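GGDEF family protein (Caulobacter vibrioides, PDB 3U2A) is of unknown function but belongs by name to the GGDEF family and has a PdeA-like PAS domain, with two protein chains in the assembly. Local coordinates at residues D23-I28 with L36-A41; I28-T33 with G106-G111; E72-P77 with V84-R89. All blocks are in the same frame, centred on the assembly; numbering follows the deposited sequence.

Contact 1: D23-I28 with L36-A41; sequences DVALWI and LRLNGA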
ATOM      1  N   ASP A  23       1.003  -4.441   6.524  1.00 13.66           N
ATOM      2  CA  ASP A  23       2.461  -4.609   6.658  1.00 14.46           C
ATOM      3  C   ASP A  23       3.191  -3.990   5.468  1.00 17.44           C
ATOM      4  O   ASP A  23       4.089  -4.595   4.892  1.00 17.60           O
ATOM      5  CB  ASP A  23       2.844  -6.084   6.808  1.00 21.03           C
ATOM      6  CG  ASP A  23       4.210  -6.272   7.437  1.00 26.87           C
ATOM      7  OD1 ASP A  23       4.609  -5.397   8.237  1.00 28.30           O
ATOM      8  OD2 ASP A  23       4.880  -7.292   7.135  1.00 27.96           O
ATOM      9  N   VAL A  24       2.770  -2.781   5.110  1.00 12.42           N
ATOM     10  CA  VAL A  24       3.250  -2.055   3.932  0.50 11.94           C
ATOM     11  C   VAL A  24       3.751  -0.662   4.371  1.00 12.48           C
ATOM     12  O   VAL A  24       3.294  -0.133   5.399  1.00 12.11           O
ATOM     13  CB  VAL A  24       2.074  -1.950   2.892  0.50 12.88           C
ATOM     14  CG1 VAL A  24       2.202  -0.747   1.940  0.50 11.76           C
ATOM     15  CG2 VAL A  24       1.919  -3.257   2.121  0.50 15.07           C
ATOM     16  N   ALA A  25       4.649  -0.059   3.594  1.00 12.86           N
ATOM     17  CA  ALA A  25       5.029   1.332   3.821  1.00 11.42           C
ATOM     18  C   ALA A  25       4.930   2.133   2.519  1.00 11.90           C
ATOM     19  O   ALA A  25       4.950   1.569   1.416  1.00 13.17           O
ATOM     20  CB  ALA A  25       6.433   1.446   4.424  1.00 11.58           C
ATOM     21  N   LEU A  26       4.790   3.445   2.653  1.00 11.57           N
ATOM     22  CA  LEU A  26       4.802   4.327   1.500  1.00 10.95           C
ATOM     23  C   LEU A  26       6.151   5.036   1.450  1.00 10.90           C
ATOM     24  O   LEU A  26       6.766   5.274   2.482  1.00 13.12           O
ATOM     25  CB  LEU A  26       3.661   5.335   1.606  1.00 12.47           C
ATOM     26  CG  LEU A  26       2.240   4.771   1.783  1.00 12.50           C
ATOM     27  CD1 LEU A  26       1.213   5.893   1.937  1.00 14.23           C
ATOM     28  CD2 LEU A  26       1.870   3.846   0.612  1.00 15.12           C
ATOM     29  N   TRP A  27       6.608   5.358   0.249  1.00 11.72           N
ATOM     30  CA  TRP A  27       7.891   6.037   0.078  1.00 11.83           C
ATOM     31  C   TRP A  27       7.786   7.128  -0.975  1.00 13.30           C
ATOM     32  O   TRP A  27       6.987   7.028  -1.932  1.00 12.85           O
ATOM     33  CB  TRP A  27       9.017   5.043  -0.271  1.00 12.36           C
ATOM     34  CG  TRP A  27       8.778   4.226  -1.539  1.00 10.44           C
ATOM     35  CD1 TRP A  27       8.142   3.026  -1.629  1.00 11.54           C
ATOM     36  CD2 TRP A  27       9.187   4.566  -2.872  1.00 11.31           C
ATOM     37  NE1 TRP A  27       8.118   2.596  -2.941  1.00 11.62           N
ATOM     38  CE2 TRP A  27       8.761   3.514  -3.723  1.00 10.41           C
ATOM     39  CE3 TRP A  27       9.876   5.652  -3.433  1.00 13.23           C
ATOM     40  CZ2 TRP A  27       8.993   3.521  -5.108  1.00 13.36           C
ATOM     41  CZ3 TRP A  27      10.113   5.658  -4.814  1.00 13.15           C
ATOM     42  CH2 TRP A  27       9.667   4.602  -5.637  1.00 14.12           C
ATOM     43  N   ILE A  28       8.572   8.183  -0.760  1.00 11.40           N
ATOM     44  CA  ILE A  28       8.807   9.222  -1.756  1.00 12.03           C
ATOM     45  C   ILE A  28      10.315   9.444  -1.852  1.00 11.65           C
ATOM     46  O   ILE A  28      10.990   9.587  -0.832  1.00 13.10           O
ATOM     47  CB  ILE A  28       8.079  10.545  -1.413  1.00 14.82           C
ATOM     48  CG1 ILE A  28       6.557  10.340  -1.443  1.00 13.15           C
ATOM     49  CG2 ILE A  28       8.466  11.650  -2.407  1.00 12.92           C
ATOM     50  CD1 ILE A  28       5.756  11.486  -0.874  1.00 16.27           C
ATOM     51  N   LEU A  36      14.954  10.367   0.902  1.00 12.25           N
ATOM     52  CA  LEU A  36      13.990   9.279   0.773  1.00 11.40           C
ATOM     53  C   LEU A  36      13.111   9.332   2.024  1.00 11.95           C
ATOM     54  O   LEU A  36      13.609   9.251   3.152  1.00 15.89           O
ATOM     55  CB  LEU A  36      14.691   7.910   0.671  1.00 11.13           C
ATOM     56  CG  LEU A  36      13.732   6.706   0.672  1.00 15.05           C
ATOM     57  CD1 LEU A  36      13.040   6.566  -0.682  1.00 13.24           C
ATOM     58  CD2 LEU A  36      14.456   5.435   1.048  1.00 19.87           C
ATOM     59  N   ARG A  37      11.808   9.483   1.838  1.00 12.65           N
ATOM     60  CA  ARG A  37      10.880   9.501   2.970  1.00 14.51           C
ATOM     61  C   ARG A  37      10.049   8.229   3.041  1.00 15.47           C
ATOM     62  O   ARG A  37       9.613   7.709   2.010  1.00 12.18           O
ATOM     63  CB  ARG A  37       9.966  10.732   2.885  1.00 16.25           C
ATOM     64  CG  ARG A  37      10.693  12.059   3.128  1.00 26.09           C
ATOM     65  CD  ARG A  37      10.135  13.172   2.241  1.00 28.07           C
ATOM     66  NE  ARG A  37       8.772  13.524   2.576  1.00 30.18           N
ATOM     67  CZ  ARG A  37       7.876  14.013   1.719  1.00 29.16           C
ATOM     68  NH1 ARG A  37       8.170  14.203   0.431  1.00 30.80           N
ATOM     69  NH2 ARG A  37       6.665  14.295   2.152  1.00 28.08           N
ATOM     70  N   LEU A  38       9.836   7.740   4.266  1.00 12.71           N
ATOM     71  CA  LEU A  38       9.003   6.561   4.518  1.00 14.03           C
ATOM     72  C   LEU A  38       7.872   6.839   5.507  1.00 19.48           C
ATOM     73  O   LEU A  38       8.033   7.624   6.451  1.00 18.85           O
ATOM     74  CB  LEU A  38       9.859   5.408   5.045  1.00 14.49           C
ATOM     75  CG  LEU A  38      10.794   4.743   4.046  1.00 16.63           C
ATOM     76  CD1 LEU A  38      11.915   4.026   4.798  1.00 22.52           C
ATOM     77  CD2 LEU A  38      10.021   3.764   3.167  1.00 19.54           C
ATOM     78  N   ASN A  39       6.730   6.192   5.275  1.00 16.02           N
ATOM     79  CA  ASN A  39       5.569   6.275   6.153  1.00 14.83           C
ATOM     80  C   ASN A  39       4.863   4.919   6.206  1.00 15.22           C
ATOM     81  O   ASN A  39       4.581   4.321   5.171  1.00 16.13           O
ATOM     82  CB  ASN A  39       4.599   7.344   5.642  1.00 14.70           C
ATOM     83  CG  ASN A  39       3.497   7.651   6.630  1.00 16.66           C
ATOM     84  OD1 ASN A  39       2.313   7.572   6.297  1.00 18.84           O
ATOM     85  ND2 ASN A  39       3.877   8.022   7.852  1.00 17.43           N
ATOM     86  N   GLY A  40       4.574   4.444   7.411  1.00 17.11           N
ATOM     87  CA  GLY A  40       3.864   3.177   7.581  1.00 15.73           C
ATOM     88  C   GLY A  40       4.720   2.153   8.290  1.00 14.87           C
ATOM     89  O   GLY A  40       5.460   2.492   9.215  1.00 14.65           O
ATOM     90  N   ALA A  41       4.649   0.905   7.826  1.00 13.99           N
ATOM     91  CA  ALA A  41       5.242  -0.237   8.540  1.00 15.17           C
ATOM     92  C   ALA A  41       6.739  -0.416   8.263  1.00 14.72           C
ATOM     93  O   ALA A  41       7.211  -1.543   8.031  1.00 15.17           O
ATOM     94  CB  ALA A  41       4.458  -1.542   8.231  1.00 14.04           C
TER
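In the antiparallel beta hairpin of strands 25-30 and 35-40, Leu26 and Asn39 form a hydrogen-bonded pair whose backbones bond in both directions. Leu26 N to Asn39 O, at 2.7 Å, is nearly straight (173°) and lies in the carbonyl plane. Ile28 and Arg37 form the next such pair, with Arg37 N to Ile28 O at 2.8 Å. Beyond the strands, Ala41 N reaches Val24 O at 3.0 Å from above the carbonyl plane. Glycine suits position 40, paired with Ala25: at its backbone angles (phi 116°) a CB would run into Val24 O and jam against the preceding carbonyl O. In the PAS fold this hairpin supplies the first two strands of the sheet, with 25-30 in its middle. On one face, Ile28 and Arg37 run side by side; CD1 of Ile28 covers a face of the guanidinium, 3.9 Å from Arg37 NH1, while NH2 bonds Ile9 O of the second subunit. That subunit's Trp10 packs on Leu26 and Asn39. On the other face, Leu38 CD2 meets Trp27 CB at 3.8 Å. Chi1 of 58° sets Trp27 CG between backbone N and carbonyl carbon; the indole end leads away, toward Trp98, though Leu36 CD1 approaches CE3 obliquely at 4.3 Å.

Contact 2: I28-T33 with G106-G111; sequences IWEPET and GVRAAG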
ATOM      1  N   ILE A  28       8.572   8.183  -0.760  1.00 11.40           N
ATOM      2  CA  ILE A  28       8.807   9.222  -1.756  1.00 12.03           C
ATOM      3  C   ILE A  28      10.315   9.444  -1.852  1.00 11.65           C
ATOM      4  O   ILE A  28      10.990   9.587  -0.832  1.00 13.10           O
ATOM      5  CB  ILE A  28       8.079  10.545  -1.413  1.00 14.82           C
ATOM      6  CG1 ILE A  28       6.557  10.340  -1.443  1.00 13.15           C
ATOM      7  CG2 ILE A  28       8.466  11.650  -2.407  1.00 12.92           C
ATOM      8  CD1 ILE A  28       5.756  11.486  -0.874  1.00 16.27           C
ATOM      9  N   TRP A  29      10.821   9.466  -3.084  1.00 12.64           N
ATOM     10  CA  TRP A  29      12.249   9.662  -3.345  1.00 11.08           C
ATOM     11  C   TRP A  29      12.457  10.968  -4.106  1.00 11.40           C
ATOM     12  O   TRP A  29      11.863  11.196  -5.174  1.00 12.02           O
ATOM     13  CB  TRP A  29      12.836   8.437  -4.083  1.00 13.51           C
ATOM     14  CG  TRP A  29      14.190   8.672  -4.731  1.00 11.04           C
ATOM     15  CD1 TRP A  29      14.526   8.448  -6.046  1.00 12.13           C
ATOM     16  CD2 TRP A  29      15.374   9.164  -4.094  1.00 12.77           C
ATOM     17  NE1 TRP A  29      15.845   8.785  -6.261  1.00 12.65           N
ATOM     18  CE2 TRP A  29      16.386   9.225  -5.079  1.00 12.94           C
ATOM     19  CE3 TRP A  29      15.679   9.566  -2.785  1.00 14.08           C
ATOM     20  CZ2 TRP A  29      17.680   9.675  -4.793  1.00 13.89           C
ATOM     21  CZ3 TRP A  29      16.962  10.009  -2.502  1.00 13.85           C
ATOM     22  CH2 TRP A  29      17.948  10.062  -3.505  1.00 14.06           C
ATOM     23  N   GLU A  30      13.261  11.851  -3.527  1.00 11.65           N
ATOM     24  CA  GLU A  30      13.513  13.165  -4.126  1.00 14.12           C
ATOM     25  C   GLU A  30      15.007  13.329  -4.381  1.00 13.79           C
ATOM     26  O   GLU A  30      15.742  13.768  -3.479  1.00 14.27           O
ATOM     27  CB  GLU A  30      13.052  14.285  -3.187  1.00 17.66           C
ATOM     28  CG  GLU A  30      11.567  14.321  -2.869  1.00 24.82           C
ATOM     29  CD  GLU A  30      11.238  15.306  -1.743  1.00 35.48           C
ATOM     30  OE1 GLU A  30      12.149  16.041  -1.277  1.00 42.07           O
ATOM     31  OE2 GLU A  30      10.068  15.335  -1.312  1.00 31.93           O
ATOM     32  N   PRO A  31      15.476  12.971  -5.593  1.00 12.99           N
ATOM     33  CA  PRO A  31      16.913  13.073  -5.855  1.00 14.38           C
ATOM     34  C   PRO A  31      17.465  14.497  -5.739  1.00 15.66           C
ATOM     35  O   PRO A  31      18.628  14.657  -5.390  1.00 16.17           O
ATOM     36  CB  PRO A  31      17.068  12.530  -7.288  1.00 14.72           C
ATOM     37  CG  PRO A  31      15.693  12.479  -7.855  1.00 14.51           C
ATOM     38  CD  PRO A  31      14.755  12.324  -6.704  1.00 12.35           C
ATOM     39  N   GLU A  32      16.639  15.512  -6.015  1.00 14.01           N
ATOM     40  CA  GLU A  32      17.056  16.914  -5.896  1.00 19.20           C
ATOM     41  C   GLU A  32      17.542  17.271  -4.496  1.00 18.74           C
ATOM     42  O   GLU A  32      18.419  18.117  -4.341  1.00 20.94           O
ATOM     43  CB  GLU A  32      15.897  17.835  -6.252  1.00 21.35           C
ATOM     44  CG  GLU A  32      15.669  17.962  -7.724  1.00 37.17           C
ATOM     45  CD  GLU A  32      16.621  18.958  -8.359  1.00 53.08           C
ATOM     46  OE1 GLU A  32      16.976  19.970  -7.703  1.00 57.39           O
ATOM     47  OE2 GLU A  32      17.011  18.729  -9.522  1.00 58.67           O
ATOM     48  N   THR A  33      16.956  16.626  -3.491  1.00 16.51           N
ATOM     49  CA  THR A  33      17.236  16.944  -2.084  1.00 16.10           C
ATOM     50  C   THR A  33      17.946  15.792  -1.370  1.00 13.38           C
ATOM     51  O   THR A  33      18.278  15.894  -0.178  1.00 14.44           O
ATOM     52  CB  THR A  33      15.934  17.289  -1.327  1.00 15.21           C
ATOM     53  OG1 THR A  33      15.049  16.170  -1.379  1.00 18.54           O
ATOM     54  CG2 THR A  33      15.236  18.498  -1.945  1.00 19.77           C
ATOM     55  N   GLY A 106       8.122  17.780 -10.985  1.00 24.91           N
ATOM     56  CA  GLY A 106       9.496  17.657 -10.498  1.00 25.77           C
ATOM     57  C   GLY A 106      10.180  16.393 -11.000  1.00 21.21           C
ATOM     58  O   GLY A 106       9.702  15.728 -11.931  1.00 22.41           O
ATOM     59  N   VAL A 107      11.329  16.091 -10.407  1.00 17.99           N
ATOM     60  CA  VAL A 107      12.060  14.871 -10.696  1.00 16.43           C
ATOM     61  C   VAL A 107      11.995  14.085  -9.384  1.00 14.71           C
ATOM     62  O   VAL A 107      12.862  14.215  -8.529  1.00 16.59           O
ATOM     63  CB  VAL A 107      13.531  15.130 -11.184  1.00 16.86           C
ATOM     64  CG1 VAL A 107      14.263  13.815 -11.423  1.00 15.99           C
ATOM     65  CG2 VAL A 107      13.553  15.962 -12.487  1.00 21.43           C
ATOM     66  N   ARG A 108      10.917  13.311  -9.233  1.00 12.89           N
ATOM     67  CA  ARG A 108      10.566  12.622  -7.977  1.00 12.55           C
ATOM     68  C   ARG A 108       9.872  11.303  -8.295  1.00 12.37           C
ATOM     69  O   ARG A 108       9.170  11.190  -9.315  1.00 12.72           O
ATOM     70  CB  ARG A 108       9.586  13.472  -7.153  1.00 17.08           C
ATOM     71  CG  ARG A 108      10.071  14.855  -6.785  1.00 26.28           C
ATOM     72  CD  ARG A 108       8.906  15.828  -6.704  1.00 36.36           C
ATOM     73  NE  ARG A 108       7.982  15.468  -5.638  1.00 37.15           N
ATOM     74  CZ  ARG A 108       6.674  15.282  -5.779  1.00 32.67           C
ATOM     75  NH1 ARG A 108       6.069  15.427  -6.960  1.00 34.60           N
ATOM     76  NH2 ARG A 108       5.964  14.957  -4.711  1.00 29.86           N
ATOM     77  N   ALA A 109      10.035  10.322  -7.406  1.00 11.80           N
ATOM     78  CA  ALA A 109       9.327   9.041  -7.507  1.00 11.28           C
ATOM     79  C   ALA A 109       8.606   8.746  -6.196  1.00 12.58           C
ATOM     80  O   ALA A 109       8.984   9.252  -5.143  1.00 13.12           O
ATOM     81  CB  ALA A 109      10.307   7.912  -7.846  1.00 12.56           C
ATOM     82  N   ALA A 110       7.562   7.940  -6.265  1.00 12.84           N
ATOM     83  CA  ALA A 110       6.823   7.549  -5.063  1.00 12.62           C
ATOM     84  C   ALA A 110       6.224   6.166  -5.254  1.00 13.42           C
ATOM     85  O   ALA A 110       6.078   5.706  -6.381  1.00 12.13           O
ATOM     86  CB  ALA A 110       5.718   8.578  -4.771  1.00 11.20           C
ATOM     87  N   GLY A 111       5.839   5.513  -4.164  1.00 12.66           N
ATOM     88  CA  GLY A 111       5.187   4.230  -4.291  1.00 11.76           C
ATOM     89  C   GLY A 111       5.016   3.508  -2.981  1.00 10.53           C
ATOM     90  O   GLY A 111       4.984   4.129  -1.907  1.00 11.33           O
TER
HETATM   91  O   HOH W   1       7.982  15.690  -2.906  1.00 39.43           O
HETATM   92  O   HOH W   2      13.692  15.565  -6.123  1.00 17.27           O
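Trp29 and Ala109 form a hydrogen-bonded antiparallel pair between strands 25-30 and 109-113, the first and last strands of the PAS sheet, which are neighbours in its middle. Trp29 N donates to Ala109 O at 2.8 Å, and Ala109 N returns a bond of 3.0 Å to Trp29 O. At the adjoining non-hydrogen-bonded pair, Ile28 CG1 touches Ala110 CB at 3.9 Å, a small side chain suiting backbones that come so near. Ala21 of the second subunit packs on Ala110 there.

Pro31, with no N-H to offer, brings its CD to 3.2 Å from Val107 O, and its CG meets Val107 CG1, the two side chains crossing at about a right angle. Pro31 N also sits over the centre of one face of the Trp29 indole. In Trp29, chi1 of 164° sets CG anti to the backbone N; the end of the side chain leads away from strand 109-113, and NE1 bonds Leu75 O.

Farther out, Glu30 and Arg108 have opposite charges but meet through water: one molecule donates to Glu30 OE2 at 2.6 Å and accepts from Arg108 NE. Each has a direct charged partner elsewhere, Arg37 for Glu30 and Glu17 of the second subunit for Arg108 NH2. A second water links Glu32 N, from which it accepts, to Val107 O, to which it donates at 2.9 Å.

Contact 3: E72-P77 with V84-R89; sequences EEVLKP and VVARFR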
ATOM      1  N   GLU A  72      19.468   0.026  -6.147  1.00 12.43           N
ATOM      2  CA  GLU A  72      19.714   1.202  -6.968  1.00 12.73           C
ATOM      3  C   GLU A  72      18.594   1.455  -7.956  1.00 14.51           C
ATOM      4  O   GLU A  72      18.386   2.609  -8.363  1.00 12.17           O
ATOM      5  CB  GLU A  72      21.050   1.081  -7.707  1.00 12.94           C
ATOM      6  CG  GLU A  72      21.684   2.429  -8.068  1.00 19.76           C
ATOM      7  CD  GLU A  72      21.960   3.297  -6.834  1.00 22.05           C
ATOM      8  OE1 GLU A  72      21.797   4.527  -6.929  1.00 23.69           O
ATOM      9  OE2 GLU A  72      22.319   2.756  -5.762  1.00 20.32           O
ATOM     10  N   GLU A  73      17.882   0.392  -8.344  1.00 12.13           N
ATOM     11  CA  GLU A  73      16.741   0.519  -9.258  1.00 15.32           C
ATOM     12  C   GLU A  73      15.623   1.403  -8.689  1.00 14.84           C
ATOM     13  O   GLU A  73      14.850   1.986  -9.454  1.00 14.58           O
ATOM     14  CB  GLU A  73      16.197  -0.849  -9.678  1.00 17.25           C
ATOM     15  CG  GLU A  73      17.152  -1.676 -10.555  1.00 16.90           C
ATOM     16  CD  GLU A  73      17.540  -0.966 -11.842  1.00 20.73           C
ATOM     17  OE1 GLU A  73      16.636  -0.502 -12.559  1.00 25.27           O
ATOM     18  OE2 GLU A  73      18.749  -0.865 -12.135  1.00 28.14           O
ATOM     19  N   VAL A  74      15.539   1.504  -7.358  1.00 13.79           N
ATOM     20  CA  VAL A  74      14.642   2.467  -6.718  1.00 13.17           C
ATOM     21  C   VAL A  74      15.101   3.927  -6.935  1.00 13.35           C
ATOM     22  O   VAL A  74      14.289   4.787  -7.306  1.00 14.52           O
ATOM     23  CB  VAL A  74      14.443   2.179  -5.198  1.00 10.62           C
ATOM     24  CG1 VAL A  74      13.494   3.208  -4.583  1.00 14.76           C
ATOM     25  CG2 VAL A  74      13.917   0.759  -4.972  1.00 14.17           C
ATOM     26  N   LEU A  75      16.394   4.188  -6.721  1.00 12.89           N
ATOM     27  CA  LEU A  75      16.949   5.558  -6.680  1.00 11.77           C
ATOM     28  C   LEU A  75      17.273   6.162  -8.038  1.00 12.42           C
ATOM     29  O   LEU A  75      17.316   7.392  -8.161  1.00 16.66           O
ATOM     30  CB  LEU A  75      18.236   5.597  -5.857  1.00 14.78           C
ATOM     31  CG  LEU A  75      18.217   5.030  -4.431  1.00 18.14           C
ATOM     32  CD1 LEU A  75      19.645   5.002  -3.896  1.00 15.30           C
ATOM     33  CD2 LEU A  75      17.312   5.859  -3.524  1.00 20.02           C
ATOM     34  N   LYS A  76      17.523   5.305  -9.030  1.00 12.73           N
ATOM     35  CA  LYS A  76      17.888   5.748 -10.381  1.00 13.57           C
ATOM     36  C   LYS A  76      16.852   6.711 -10.932  1.00 13.96           C
ATOM     37  O   LYS A  76      15.685   6.349 -11.035  1.00 15.91           O
ATOM     38  CB  LYS A  76      17.992   4.552 -11.335  1.00 16.50           C
ATOM     39  CG  LYS A  76      19.354   3.916 -11.361  1.00 29.40           C
ATOM     40  CD  LYS A  76      19.467   2.931 -12.511  1.00 33.77           C
ATOM     41  CE  LYS A  76      20.662   2.021 -12.287  1.00 41.08           C
ATOM     42  NZ  LYS A  76      20.629   0.858 -13.204  1.00 40.39           N
ATOM     43  N   PRO A  77      17.270   7.939 -11.305  1.00 16.00           N
ATOM     44  CA  PRO A  77      16.273   8.859 -11.884  1.00 16.26           C
ATOM     45  C   PRO A  77      15.732   8.338 -13.207  1.00 15.87           C
ATOM     46  O   PRO A  77      16.448   7.657 -13.956  1.00 18.06           O
ATOM     47  CB  PRO A  77      17.064  10.163 -12.103  1.00 18.66           C
ATOM     48  CG  PRO A  77      18.283  10.038 -11.262  1.00 20.03           C
ATOM     49  CD  PRO A  77      18.590   8.575 -11.152  1.00 14.57           C
ATOM     50  N   VAL A  84       8.752   2.113 -11.409  1.00 13.39           N
ATOM     51  CA  VAL A  84       9.802   1.655 -10.510  1.00 13.14           C
ATOM     52  C   VAL A  84       9.382   0.282 -10.002  1.00 12.46           C
ATOM     53  O   VAL A  84       8.308   0.133  -9.404  1.00 14.57           O
ATOM     54  CB  VAL A  84       9.992   2.620  -9.322  1.00 14.97           C
ATOM     55  CG1 VAL A  84      11.009   2.068  -8.323  1.00 17.04           C
ATOM     56  CG2 VAL A  84      10.428   3.997  -9.807  1.00 15.10           C
ATOM     57  N   VAL A  85      10.209  -0.728 -10.275  1.00 13.72           N
ATOM     58  CA  VAL A  85       9.995  -2.084  -9.763  1.00 18.92           C
ATOM     59  C   VAL A  85      11.345  -2.624  -9.292  1.00 19.22           C
ATOM     60  O   VAL A  85      12.314  -2.692 -10.059  1.00 18.75           O
ATOM     61  CB  VAL A  85       9.363  -3.049 -10.819  1.00 21.21           C
ATOM     62  CG1 VAL A  85       9.132  -4.437 -10.214  1.00 25.95           C
ATOM     63  CG2 VAL A  85       8.051  -2.502 -11.348  1.00 22.70           C
ATOM     64  N   ALA A  86      11.421  -2.978  -8.019  1.00 16.37           N
ATOM     65  CA  ALA A  86      12.663  -3.499  -7.477  1.00 16.32           C
ATOM     66  C   ALA A  86      12.369  -4.462  -6.349  1.00 15.03           C
ATOM     67  O   ALA A  86      11.340  -4.357  -5.673  1.00 15.60           O
ATOM     68  CB  ALA A  86      13.563  -2.357  -6.987  1.00 17.22           C
ATOM     69  N   ARG A  87      13.278  -5.404  -6.140  1.00 13.67           N
ATOM     70  CA  ARG A  87      13.160  -6.291  -4.995  1.00 16.63           C
ATOM     71  C   ARG A  87      14.535  -6.566  -4.426  1.00 17.62           C
ATOM     72  O   ARG A  87      15.454  -6.889  -5.165  1.00 16.80           O
ATOM     73  CB  ARG A  87      12.427  -7.591  -5.352  1.00 22.59           C
ATOM     74  CG  ARG A  87      12.961  -8.372  -6.526  1.00 29.80           C
ATOM     75  CD  ARG A  87      12.116  -9.631  -6.754  1.00 39.88           C
ATOM     76  NE  ARG A  87      12.178 -10.550  -5.616  1.00 44.12           N
ATOM     77  CZ  ARG A  87      13.054 -11.545  -5.496  1.00 49.76           C
ATOM     78  NH1 ARG A  87      13.954 -11.764  -6.449  1.00 55.49           N
ATOM     79  NH2 ARG A  87      13.035 -12.325  -4.423  1.00 50.19           N
ATOM     80  N   PHE A  88      14.680  -6.409  -3.120  1.00 15.63           N
ATOM     81  CA  PHE A  88      15.975  -6.639  -2.483  1.00 14.51           C
ATOM     82  C   PHE A  88      15.808  -6.858  -0.995  1.00 16.85           C
ATOM     83  O   PHE A  88      14.747  -6.557  -0.427  1.00 16.00           O
ATOM     84  CB  PHE A  88      16.962  -5.485  -2.750  1.00 15.43           C
ATOM     85  CG  PHE A  88      16.525  -4.139  -2.204  1.00 14.71           C
ATOM     86  CD1 PHE A  88      15.701  -3.297  -2.960  1.00 16.89           C
ATOM     87  CD2 PHE A  88      16.976  -3.697  -0.968  1.00 18.31           C
ATOM     88  CE1 PHE A  88      15.313  -2.048  -2.473  1.00 15.96           C
ATOM     89  CE2 PHE A  88      16.582  -2.442  -0.468  1.00 18.69           C
ATOM     90  CZ  PHE A  88      15.754  -1.628  -1.227  1.00 13.71           C
ATOM     91  N   ARG A  89      16.858  -7.386  -0.368  1.00 17.93           N
ATOM     92  CA  ARG A  89      16.843  -7.641   1.061  1.00 19.69           C
ATOM     93  C   ARG A  89      17.601  -6.531   1.748  1.00 19.68           C
ATOM     94  O   ARG A  89      18.523  -5.971   1.165  1.00 17.57           O
ATOM     95  CB  ARG A  89      17.511  -8.972   1.372  1.00 19.20           C
ATOM     96  CG  ARG A  89      16.805 -10.170   0.785  1.00 25.16           C
ATOM     97  CD  ARG A  89      17.724 -11.379   0.717  1.00 26.51           C
ATOM     98  NE  ARG A  89      18.753 -11.239  -0.312  1.00 22.36           N
ATOM     99  CZ  ARG A  89      19.649 -12.166  -0.615  1.00 20.51           C
ATOM    100  NH1 ARG A  89      19.658 -13.323   0.028  1.00 26.91           N
ATOM    101  NH2 ARG A  89      20.540 -11.936  -1.567  1.00 21.76           N
TER
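Glu73 OE2 takes Lys76 NZ in a salt bridge of 2.8 Å. The lysine comes in on the syn side, 22° out of the carboxylate plane, and OE1 has a salt bridge of its own to Arg78. A bend at chi2 (-58°) turns CD aside, and the aliphatic base of the glutamate meets the strand, CB to Ala86 CB at 4.1 Å.

Here helix 68-75 of the PAS domain packs against strand 83-86, an edge strand of the sheet within this chain. Val74 does most of the touching. Its CG2 lies 3.7 Å from Ala86 CB and 4.0 Å from Phe88 CE1, approaching the phenyl edge near the ring plane; the Phe88 ring also stacks with Trp98. Alanine suits the middle of this row, since its single methyl lets the helix come close. At the other end, Val84 CG1 reaches across to Val74 CA at 4.0 Å.

No hydrogen bond spans residues 72-77 and 84-89, although Gln70, earlier in the same helix, accepts one from Arg87 N. Between these two segments cohesion is therefore a matter of apolar fit, with the charges of Glu73 and Lys76 satisfied on the helix side and kept out of the interface.

In the fold
After helix 12-22 the chain enters strand 25-30, and contact 1 closes the first, short loop by folding strand 35-40 back on it. Residues 106-111 return to strand 25-30 much later: contact 2 closes a loop of some seventy residues and crosses contact 1 because their segments alternate. These two share Ile28 and are joined by a probable backbone bond between Trp27 and Gly111. Contact 3 follows contact 1 in series and is nested inside the long loop, tying helix 68-75 to strand 83-86 at one edge of the sheet. Trp27 links contact 1 to it through Val74 and Val84, Trp29 contact 2 through Val74 and Leu75. Contacts 1 and 2 both touch the second subunit; contact 3 does not.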